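Local structure of pesticidal crystal protein Cry4Aa (Bacillus thuringiensis, 2C9K) at residues A189-D192 with Y193-C197; I118-L121 with V122-P126. The protein kills mosquito larvae by binding to midgut epithelial cells of the insect and causing their colloid-osmotic lysis, its N-terminal helical domain being the part associated with pore formation. One frame throughout, in Å; residues are numbered along the deposited sequence.

In the fold
Both contacts are local, made along single helices of the N-terminal helical domain, and together they contrast the middle of a helix with its end. Contact 1 lies within helix 183-208 and contact 2 at the C-terminal end of helix 103-123; their centres are about 16 Å apart. Contact 1, with Ala-189, Ile-190, Tyr-193 and Thr-194 buried, belongs more to the core, and its centre is about 17 Å from that of the chain, against about 27 Å for contact 2, where Pro-119 and Asn-123 are exposed. Regular helical bonds run through the first, whereas the second loses them as the chain turns toward a disulfide. The two helices meet through packing of Tyr-193 on Ile-118 and Tyr-196 on Val-122.

Contact 1. Residues A189-D192 with Y193-C197; sequences AIED and YTNYC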
loop_
_atom_site.group_PDB
_atom_site.type_symbol
_atom_site.label_atom_id
_atom_site.label_comp_id
_atom_site.label_asym_id
_atom_site.label_seq_id
_atom_site.Cartn_x
_atom_site.Cartn_y
_atom_site.Cartn_z
ATOM N N ALA A 189 19.287 -1.498 9.882
ATOM C CA ALA A 189 19.028 -1.015 8.526
ATOM C C ALA A 189 17.522 -0.969 8.237
ATOM O O ALA A 189 17.042 -0.067 7.538
ATOM C CB ALA A 189 19.726 -1.914 7.512
ATOM N N ILE A 190 16.791 -1.951 8.765
ATOM C CA ILE A 190 15.339 -2.019 8.592
ATOM C C ILE A 190 14.728 -0.850 9.352
ATOM O O ILE A 190 13.800 -0.190 8.874
ATOM C CB ILE A 190 14.748 -3.334 9.172
ATOM C CG1 ILE A 190 15.125 -4.518 8.282
ATOM C CG2 ILE A 190 13.242 -3.219 9.315
ATOM C CD1 ILE A 190 14.707 -5.866 8.842
ATOM N N GLU A 191 15.267 -0.592 10.539
ATOM C CA GLU A 191 14.770 0.493 11.360
ATOM C C GLU A 191 15.092 1.862 10.768
ATOM O O GLU A 191 14.195 2.691 10.595
ATOM C CB GLU A 191 15.338 0.393 12.773
ATOM C CG GLU A 191 14.821 1.482 13.704
ATOM C CD GLU A 191 15.259 1.280 15.136
ATOM O OE1 GLU A 191 15.112 0.152 15.650
ATOM O OE2 GLU A 191 15.741 2.246 15.757
ATOM N N ASP A 192 16.361 2.102 10.454
ATOM C CA ASP A 192 16.759 3.392 9.908
ATOM C C ASP A 192 16.089 3.733 8.595
ATOM O O ASP A 192 15.576 4.833 8.422
ATOM C CB ASP A 192 18.270 3.456 9.732
ATOM C CG ASP A 192 19.002 3.456 11.051
ATOM O OD1 ASP A 192 18.357 3.704 12.097
ATOM O OD2 ASP A 192 20.230 3.220 11.041
ATOM N N TYR A 193 16.101 2.790 7.667
ATOM C CA TYR A 193 15.482 3.005 6.366
ATOM C C TYR A 193 13.987 3.288 6.493
ATOM O O TYR A 193 13.457 4.175 5.831
ATOM C CB TYR A 193 15.735 1.793 5.479
ATOM C CG TYR A 193 17.158 1.732 4.977
ATOM C CD1 TYR A 193 17.738 0.523 4.600
ATOM C CD2 TYR A 193 17.921 2.896 4.844
ATOM C CE1 TYR A 193 19.042 0.475 4.106
ATOM C CE2 TYR A 193 19.224 2.854 4.346
ATOM C CZ TYR A 193 19.776 1.643 3.981
ATOM O OH TYR A 193 21.052 1.601 3.472
ATOM N N THR A 194 13.307 2.540 7.353
ATOM C CA THR A 194 11.883 2.752 7.566
ATOM C C THR A 194 11.637 4.171 8.071
ATOM O O THR A 194 10.914 4.932 7.441
ATOM C CB THR A 194 11.310 1.751 8.590
ATOM O OG1 THR A 194 11.290 0.440 8.013
ATOM C CG2 THR A 194 9.895 2.143 8.982
ATOM N N ASN A 195 12.256 4.517 9.199
ATOM C CA ASN A 195 12.098 5.837 9.799
ATOM C C ASN A 195 12.506 7.005 8.901
ATOM O O ASN A 195 11.930 8.089 8.993
ATOM C CB ASN A 195 12.882 5.929 11.114
ATOM C CG ASN A 195 12.334 5.005 12.201
ATOM O OD1 ASN A 195 11.122 4.912 12.398
ATOM N ND2 ASN A 195 13.232 4.330 12.919
ATOM N N TYR A 196 13.496 6.799 8.036
ATOM C CA TYR A 196 13.949 7.871 7.154
ATOM C C TYR A 196 12.946 8.122 6.042
ATOM O O TYR A 196 12.550 9.263 5.811
ATOM C CB TYR A 196 15.308 7.542 6.537
ATOM C CG TYR A 196 15.784 8.606 5.565
ATOM C CD1 TYR A 196 16.241 9.842 6.026
ATOM C CD2 TYR A 196 15.721 8.402 4.185
ATOM C CE1 TYR A 196 16.617 10.850 5.139
ATOM C CE2 TYR A 196 16.095 9.401 3.292
ATOM C CZ TYR A 196 16.539 10.624 3.781
ATOM O OH TYR A 196 16.879 11.637 2.916
ATOM N N CYS A 197 12.551 7.058 5.346
ATOM C CA CYS A 197 11.584 7.159 4.254
ATOM C C CYS A 197 10.293 7.813 4.726
ATOM O O CYS A 197 9.759 8.706 4.064
ATOM C CB CYS A 197 11.252 5.774 3.699
ATOM S SG CYS A 197 12.631 4.937 2.891
#
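Thr-194 turns its hydroxyl back onto the helix that carries it: OG1 donates to the carbonyl oxygen of Ile-190, with OG1 and O 2.7 Å apart. The same oxygen accepts the backbone N-H of Thr-194 at an N to O distance of 3.2 Å, so two bonds from one residue grip a single carbonyl. They reach it differently, the hydroxyl tilted 19° from the carbonyl plane and the amide nitrogen well above it. The hydroxyl owes its position to a chi1 of -70°, which sets OG1 beside the backbone N. At the next residue, Asn-195 N bonds to Glu-191 O at 3.0 Å in a nearly straight N-H...O arrangement of 173°. Its ND2 also comes close to CG of Glu-191, 3.4 Å away, while the carboxylate and amide planes stand steeply to one another.

The backbone bonds, with Tyr-193 N to Ala-189 O and Tyr-196 N to Asp-192 O as the other two, are the i to i+4 bonds of an alpha-helix, here helix 183-208 in the helical bundle of a delta-endotoxin, and the threonine adds a side-chain bond of the kind by which a buried hydroxyl is satisfied within its own helix. On another side, the ring of Tyr-193 leans back along the preceding turn, its CE1 4.2 Å from CB of Ala-189. Both residues pack on Leu-151 of helix 140-164, while Thr-194 faces Val-240 of helix 222-240. Beyond the bundle, the backbone N of Tyr-565 bonds to Asn-195 OD1, holding the outer end of that amide against a loop of the C-terminal domain.

Contact 2. Residues I118-L121 with V122-P126; sequences IPEL and VNSCP
The backbone N-H of Ser-124 is divided between two carbonyls, those of Glu-120 and Leu-121, as the helix passes into an inverse gamma turn. Its bond to Glu-120 O is weak, bent to 121°, and the second, also weak, runs from Ser-124 N to Leu-121 O over 3.4 Å. The hydroxyl supplies a further tie to the last turn: Ser-124 OG donates to Glu-120 O across 2.9 Å, from above the carbonyl plane, 49° out of it. A chi1 of -65° places it beside the backbone N, facing the preceding turn.

Just before it, the i to i+4 pattern still holds. Val-122 N bonds to Ile-118 O in an almost straight line. The helix is kinked at Pro-119, whose nitrogen makes no bond to the preceding turn, while its carbonyl O accepts from Asn-123 N at 2.8 Å. The Asn-123 amide folds back over that same carbonyl, with ND2 2.7 Å from Pro-119 O and 3.8 Å from Pro-119 CB. Ser-124 is the first residue to leave helical backbone angles and forms the centre of the gamma turn, closed by a weak bond from Cys-125 N to Asn-123 O. Cys-125 then joins Cys-132 in a disulfide, tying the segment after the helix end to helix 129-137.

Glu-120 forms a salt bridge with Arg-76, and Leu-121 packs on Leu-74 of helix 64-74. Ile-118 and Val-122 meet Tyr-143 of helix 140-164, and Tyr-135 and Asn-136 of helix 129-137 bond to the carbonyls of Leu-121 and Val-122 respectively.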
loop_
_atom_site.group_PDB
_atom_site.type_symbol
_atom_site.label_atom_id
_atom_site.label_comp_id
_atom_site.label_asym_id
_atom_site.label_seq_id
_atom_site.Cartn_x
_atom_site.Cartn_y
_atom_site.Cartn_z
ATOM N N ILE A 118 24.359 5.557 -0.517
ATOM C CA ILE A 118 23.144 6.157 0.014
ATOM C C ILE A 118 23.455 7.472 0.734
ATOM O O ILE A 118 22.772 8.473 0.516
ATOM C CB ILE A 118 22.391 5.172 0.930
ATOM C CG1 ILE A 118 21.676 4.132 0.060
ATOM C CG2 ILE A 118 21.401 5.913 1.804
ATOM C CD1 ILE A 118 20.973 3.049 0.834
ATOM N N PRO A 119 24.487 7.494 1.598
ATOM C CA PRO A 119 24.763 8.773 2.257
ATOM C C PRO A 119 25.213 9.784 1.204
ATOM O O PRO A 119 24.896 10.971 1.287
ATOM C CB PRO A 119 25.865 8.419 3.245
ATOM C CG PRO A 119 25.534 7.009 3.611
ATOM C CD PRO A 119 25.221 6.402 2.258
ATOM N N GLU A 120 25.942 9.301 0.204
ATOM C CA GLU A 120 26.415 10.164 -0.877
ATOM C C GLU A 120 25.188 10.847 -1.478
ATOM O O GLU A 120 25.105 12.077 -1.538
ATOM C CB GLU A 120 27.115 9.329 -1.952
ATOM C CG GLU A 120 28.009 10.121 -2.893
ATOM C CD GLU A 120 28.710 9.231 -3.919
ATOM O OE1 GLU A 120 29.163 8.119 -3.542
ATOM O OE2 GLU A 120 28.818 9.650 -5.096
ATOM N N LEU A 121 24.235 10.023 -1.906
ATOM C CA LEU A 121 22.994 10.496 -2.501
ATOM C C LEU A 121 22.376 11.624 -1.691
ATOM O O LEU A 121 22.155 12.720 -2.205
ATOM C CB LEU A 121 21.995 9.345 -2.604
ATOM C CG LEU A 121 20.602 9.725 -3.105
ATOM C CD1 LEU A 121 20.713 10.241 -4.523
ATOM C CD2 LEU A 121 19.680 8.526 -3.037
ATOM N N VAL A 122 22.104 11.354 -0.421
ATOM C CA VAL A 122 21.491 12.349 0.453
ATOM C C VAL A 122 22.340 13.597 0.728
ATOM O O VAL A 122 21.809 14.699 0.853
ATOM C CB VAL A 122 21.085 11.709 1.805
ATOM C CG1 VAL A 122 20.701 12.780 2.805
ATOM C CG2 VAL A 122 19.918 10.762 1.591
ATOM N N ASN A 123 23.656 13.435 0.811
ATOM C CA ASN A 123 24.509 14.576 1.102
ATOM C C ASN A 123 24.921 15.396 -0.109
ATOM O O ASN A 123 25.555 16.438 0.033
ATOM C CB ASN A 123 25.728 14.116 1.895
ATOM C CG ASN A 123 25.342 13.502 3.232
ATOM O OD1 ASN A 123 24.683 14.143 4.054
ATOM N ND2 ASN A 123 25.741 12.252 3.452
ATOM N N SER A 124 24.548 14.944 -1.299
ATOM C CA SER A 124 24.875 15.687 -2.512
ATOM C C SER A 124 23.717 16.623 -2.860
ATOM O O SER A 124 23.231 16.637 -3.992
ATOM C CB SER A 124 25.144 14.724 -3.672
ATOM O OG SER A 124 26.298 13.944 -3.417
ATOM N N CYS A 125 23.289 17.410 -1.878
ATOM C CA CYS A 125 22.172 18.329 -2.063
ATOM C C CYS A 125 22.592 19.797 -2.127
ATOM O O CYS A 125 23.723 20.148 -1.799
ATOM C CB CYS A 125 21.165 18.141 -0.926
ATOM S SG CYS A 125 21.749 18.708 0.701
ATOM N N PRO A 126 21.679 20.674 -2.572
ATOM C CA PRO A 126 21.983 22.103 -2.661
ATOM C C PRO A 126 22.368 22.648 -1.283
ATOM O O PRO A 126 21.904 22.144 -0.259
ATOM C CB PRO A 126 20.677 22.692 -3.178
ATOM C CG PRO A 126 20.163 21.611 -4.051
ATOM C CD PRO A 126 20.382 20.384 -3.202
#